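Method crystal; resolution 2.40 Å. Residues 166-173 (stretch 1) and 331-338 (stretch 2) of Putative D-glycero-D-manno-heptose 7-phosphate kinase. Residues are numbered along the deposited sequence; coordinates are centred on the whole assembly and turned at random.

Stretch 1, residues 166-173: AATFGGFN
Stretch 2 331-338: SFTKEGVK

Residues 166-173 carry the end of a helix through a glycine turn into a strand, and residues 331-338, largely irregular and extended, lie against that transition. Ala 166 to Phe 169 are helical (phi/psi from -64/-48 to -88/-33), and the backbone amide of Gly 170 closes the last turn with a 2.7 Å hydrogen bond from Gly 170 N to Ala 166 O. Gly 170 (67/-178) and Gly 171 (75/-161) then leave helical space with positive phi, and Phe 172 (-93/131) and Asn 173 (-131/126) begin the strand. In the second stretch Phe 332 (-85/136) and Thr 333 (-104/157) are extended, Lys 334 (-89/-35) makes a local bend, and Glu 335 (-95/159), Gly 336 (-98/-148) and Val 337 (-55/133) lead to Lys 338 (-124/154). The chains run in opposite senses: the CA atoms of Gly 170 and Gly 336 are 3.7 Å apart and those of Gly 171 and Lys 334 are 4.4 Å apart, while Val 337 reaches back to Ala 167 and Phe 332 meets Phe 172. Together the stretches bury 341 Å².

Direct backbone hydrogen bonding across the interface is sparse. Val 337 N donates to Ala 167 O at 3.0 Å, but the N-H...O angle of 128° makes this bond weak. Two CA-H...O contacts supplement it, using the polarised CA hydrogens of glycine: Gly 336 CA lies 3.5 Å from Thr 168 O with an angle of 152° at the hydrogen, and Gly 171 CA lies 3.4 Å from Thr 333 O with an angle of 141°. The carbonyls at the helix end thus face the incoming backbone of Gly 336 and Val 337.

This proximity depends on missing side chains. An ideal CB on Gly 170 would point toward the second stretch and fall 2.3 Å from both Glu 335 C and Gly 336 N; one on Gly 336 would lie 2.1 Å from Thr 168 O and 2.8 Å from Phe 169 C. Either would clash. At Gly 171 the positive phi itself favours glycine, whereas its ideal CB would be 3.5 Å from Lys 334 O.

The side-chain contact is aromatic. Phe 332 (chi1 -66°, m; chi2 -67°) directs its CA-to-CB bond toward the first stretch, while Phe 172 (chi1 -81°, m; chi2 64°) leaves its backbone sideways and brings its ring end nearer. The edge of Phe 172 meets the face of Phe 332, with centroids 5.1 Å apart and planes at 62°, so that ring hydrogens approach the pi cloud. Phe 172 CE1 also packs 3.8 Å from Phe 332 CB.

Polar side chains brace each stretch internally. Asn 173 (chi1 -67°, m; chi2 -65°) folds back toward the turn, its ND2 giving Gly 170 O a weak 3.1 Å hydrogen bond. Lys 338 NZ and Glu 335 OE1 form a long salt bridge of 3.8 Å.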

ATOM      1  N   ALA A 166       5.670  11.716 -13.135  1.00 41.26           N
ATOM      2  CA  ALA A 166       5.399  11.091 -11.847  1.00 40.80           C
ATOM      3  C   ALA A 166       5.047   9.621 -12.039  1.00 41.05           C
ATOM      4  O   ALA A 166       5.580   8.746 -11.346  1.00 43.40           O
ATOM      5  CB  ALA A 166       4.249  11.800 -11.134  1.00 42.34           C
ATOM      6  N   ALA A 167       4.141   9.346 -12.969  1.00 40.14           N
ATOM      7  CA  ALA A 167       3.722   7.965 -13.227  1.00 40.47           C
ATOM      8  C   ALA A 167       4.863   7.086 -13.760  1.00 40.34           C
ATOM      9  O   ALA A 167       4.988   5.927 -13.389  1.00 40.46           O
ATOM     10  CB  ALA A 167       2.562   7.953 -14.196  1.00 40.86           C
ATOM     11  N   THR A 168       5.695   7.649 -14.621  1.00 41.07           N
ATOM     12  CA  THR A 168       6.798   6.907 -15.228  1.00 42.66           C
ATOM     13  C   THR A 168       7.991   6.710 -14.283  1.00 41.60           C
ATOM     14  O   THR A 168       8.501   5.586 -14.141  1.00 40.36           O
ATOM     15  CB  THR A 168       7.288   7.625 -16.506  1.00 45.36           C
ATOM     16  OG1 THR A 168       6.270   7.580 -17.517  1.00 45.51           O
ATOM     17  CG2 THR A 168       8.499   6.957 -17.042  1.00 48.64           C
ATOM     18  N   PHE A 169       8.426   7.803 -13.651  1.00 40.04           N
ATOM     19  CA  PHE A 169       9.584   7.792 -12.764  1.00 39.82           C
ATOM     20  C   PHE A 169       9.251   7.437 -11.332  1.00 38.46           C
ATOM     21  O   PHE A 169      10.066   6.856 -10.646  1.00 38.26           O
ATOM     22  CB  PHE A 169      10.331   9.130 -12.819  1.00 41.26           C
ATOM     23  CG  PHE A 169      11.111   9.332 -14.083  1.00 44.55           C
ATOM     24  CD1 PHE A 169      10.492   9.791 -15.239  1.00 46.13           C
ATOM     25  CD2 PHE A 169      12.478   9.046 -14.126  1.00 48.93           C
ATOM     26  CE1 PHE A 169      11.217   9.967 -16.416  1.00 49.00           C
ATOM     27  CE2 PHE A 169      13.213   9.227 -15.299  1.00 52.15           C
ATOM     28  CZ  PHE A 169      12.575   9.685 -16.449  1.00 51.18           C
ATOM     29  N   GLY A 170       8.076   7.819 -10.859  1.00 37.65           N
ATOM     30  CA  GLY A 170       7.694   7.470  -9.503  1.00 37.89           C
ATOM     31  C   GLY A 170       8.519   8.148  -8.428  1.00 37.00           C
ATOM     32  O   GLY A 170       9.418   8.938  -8.721  1.00 36.49           O
ATOM     33  N   GLY A 171       8.222   7.815  -7.179  1.00 33.26           N
ATOM     34  CA  GLY A 171       8.907   8.419  -6.060  1.00 33.51           C
ATOM     35  C   GLY A 171       8.433   9.856  -5.825  1.00 34.08           C
ATOM     36  O   GLY A 171       7.353  10.259  -6.261  1.00 32.74           O
ATOM     37  N   PHE A 172       9.250  10.611  -5.108  1.00 33.76           N
ATOM     38  CA  PHE A 172       8.990  12.005  -4.847  1.00 33.90           C
ATOM     39  C   PHE A 172       9.694  12.756  -5.934  1.00 37.84           C
ATOM     40  O   PHE A 172      10.854  12.487  -6.222  1.00 36.92           O
ATOM     41  CB  PHE A 172       9.549  12.412  -3.497  1.00 35.28           C
ATOM     42  CG  PHE A 172       8.669  12.058  -2.335  1.00 34.27           C
ATOM     43  CD1 PHE A 172       8.390  10.751  -2.033  1.00 35.45           C
ATOM     44  CD2 PHE A 172       8.172  13.044  -1.522  1.00 35.03           C
ATOM     45  CE1 PHE A 172       7.576  10.432  -0.964  1.00 36.71           C
ATOM     46  CE2 PHE A 172       7.375  12.735  -0.448  1.00 35.27           C
ATOM     47  CZ  PHE A 172       7.062  11.432  -0.175  1.00 34.38           C
ATOM     48  N   ASN A 173       8.984  13.684  -6.565  1.00 41.04           N
ATOM     49  CA  ASN A 173       9.549  14.482  -7.637  1.00 44.38           C
ATOM     50  C   ASN A 173       9.246  15.935  -7.392  1.00 47.41           C
ATOM     51  O   ASN A 173       8.094  16.307  -7.175  1.00 47.08           O
ATOM     52  CB  ASN A 173       8.960  14.067  -8.983  1.00 45.69           C
ATOM     53  CG  ASN A 173       9.377  12.671  -9.399  1.00 46.19           C
ATOM     54  OD1 ASN A 173      10.551  12.415  -9.651  1.00 49.53           O
ATOM     55  ND2 ASN A 173       8.407  11.764  -9.503  1.00 46.28           N
ATOM     56  N   SER A 331       0.483   3.982   0.761  1.00 39.20           N
ATOM     57  CA  SER A 331       1.884   4.224   1.093  1.00 39.05           C
ATOM     58  C   SER A 331       2.433   5.059  -0.055  1.00 37.35           C
ATOM     59  O   SER A 331       1.854   5.071  -1.141  1.00 33.45           O
ATOM     60  CB  SER A 331       2.685   2.931   1.047  1.00 39.39           C
ATOM     61  OG  SER A 331       2.001   1.884   1.659  1.00 52.72           O
ATOM     62  N   PHE A 332       3.553   5.731   0.165  1.00 35.15           N
ATOM     63  CA  PHE A 332       4.245   6.392  -0.932  1.00 36.01           C
ATOM     64  C   PHE A 332       5.107   5.309  -1.556  1.00 36.62           C
ATOM     65  O   PHE A 332       5.691   4.529  -0.835  1.00 43.87           O
ATOM     66  CB  PHE A 332       5.111   7.541  -0.441  1.00 33.01           C
ATOM     67  CG  PHE A 332       4.317   8.659   0.132  1.00 35.05           C
ATOM     68  CD1 PHE A 332       3.492   9.431  -0.690  1.00 35.57           C
ATOM     69  CD2 PHE A 332       4.377   8.960   1.476  1.00 35.85           C
ATOM     70  CE1 PHE A 332       2.736  10.468  -0.178  1.00 33.75           C
ATOM     71  CE2 PHE A 332       3.627  10.007   1.990  1.00 36.02           C
ATOM     72  CZ  PHE A 332       2.797  10.758   1.158  1.00 35.50           C
ATOM     73  N   THR A 333       5.149   5.212  -2.878  1.00 39.35           N
ATOM     74  CA  THR A 333       5.985   4.191  -3.526  1.00 38.15           C
ATOM     75  C   THR A 333       7.245   4.788  -4.098  1.00 40.96           C
ATOM     76  O   THR A 333       7.287   5.977  -4.417  1.00 40.70           O
ATOM     77  CB  THR A 333       5.285   3.504  -4.700  1.00 41.06           C
ATOM     78  OG1 THR A 333       4.993   4.477  -5.718  1.00 38.21           O
ATOM     79  CG2 THR A 333       4.025   2.812  -4.237  1.00 43.20           C
ATOM     80  N   LYS A 334       8.242   3.922  -4.266  1.00 43.75           N
ATOM     81  CA  LYS A 334       9.566   4.272  -4.774  1.00 53.61           C
ATOM     82  C   LYS A 334       9.634   4.193  -6.281  1.00 51.61           C
ATOM     83  O   LYS A 334      10.351   4.952  -6.912  1.00 58.09           O
ATOM     84  CB  LYS A 334      10.598   3.261  -4.232  1.00 59.27           C
ATOM     85  CG  LYS A 334      10.736   3.232  -2.717  1.00 66.32           C
ATOM     86  CD  LYS A 334      11.786   4.192  -2.197  1.00 70.59           C
ATOM     87  CE  LYS A 334      13.181   3.660  -2.478  1.00 76.33           C
ATOM     88  NZ  LYS A 334      14.237   4.538  -1.912  1.00 85.39           N
ATOM     89  N   GLU A 335       8.915   3.234  -6.846  1.00 51.70           N
ATOM     90  CA  GLU A 335       8.925   3.010  -8.277  1.00 54.27           C
ATOM     91  C   GLU A 335       7.811   3.683  -9.038  1.00 46.07           C
ATOM     92  O   GLU A 335       6.751   3.992  -8.501  1.00 44.08           O
ATOM     93  CB  GLU A 335       8.809   1.498  -8.587  1.00 62.77           C
ATOM     94  CG  GLU A 335      10.116   0.728  -8.704  1.00 76.12           C
ATOM     95  CD  GLU A 335       9.908  -0.686  -9.263  1.00 86.42           C
ATOM     96  OE1 GLU A 335       9.188  -1.492  -8.627  1.00 95.78           O
ATOM     97  OE2 GLU A 335      10.485  -1.001 -10.332  1.00 86.99           O
ATOM     98  N   GLY A 336       8.064   3.854 -10.326  1.00 44.31           N
ATOM     99  CA  GLY A 336       7.061   4.331 -11.261  1.00 44.04           C
ATOM    100  C   GLY A 336       6.519   3.067 -11.930  1.00 42.77           C
ATOM    101  O   GLY A 336       6.508   1.985 -11.319  1.00 40.38           O
ATOM    102  N   VAL A 337       6.115   3.184 -13.194  1.00 41.15           N
ATOM    103  CA  VAL A 337       5.542   2.057 -13.913  1.00 39.12           C
ATOM    104  C   VAL A 337       6.445   0.827 -13.915  1.00 39.68           C
ATOM    105  O   VAL A 337       7.642   0.936 -14.137  1.00 39.37           O
ATOM    106  CB  VAL A 337       5.218   2.426 -15.379  1.00 38.65           C
ATOM    107  CG1 VAL A 337       6.488   2.679 -16.174  1.00 38.56           C
ATOM    108  CG2 VAL A 337       4.386   1.336 -16.033  1.00 37.04           C
ATOM    109  N   LYS A 338       5.873  -0.338 -13.614  1.00 41.27           N
ATOM    110  CA  LYS A 338       6.641  -1.580 -13.699  1.00 43.14           C
ATOM    111  C   LYS A 338       5.900  -2.534 -14.644  1.00 36.81           C
ATOM    112  O   LYS A 338       4.703  -2.420 -14.829  1.00 35.34           O
ATOM    113  CB  LYS A 338       6.892  -2.250 -12.334  1.00 48.63           C
ATOM    114  CG  LYS A 338       5.709  -2.962 -11.698  1.00 53.88           C
ATOM    115  CD  LYS A 338       5.099  -2.219 -10.525  1.00 59.82           C
ATOM    116  CE  LYS A 338       5.998  -2.349  -9.310  1.00 59.97           C
ATOM    117  NZ  LYS A 338       5.382  -1.710  -8.125  1.00 60.25           N
TER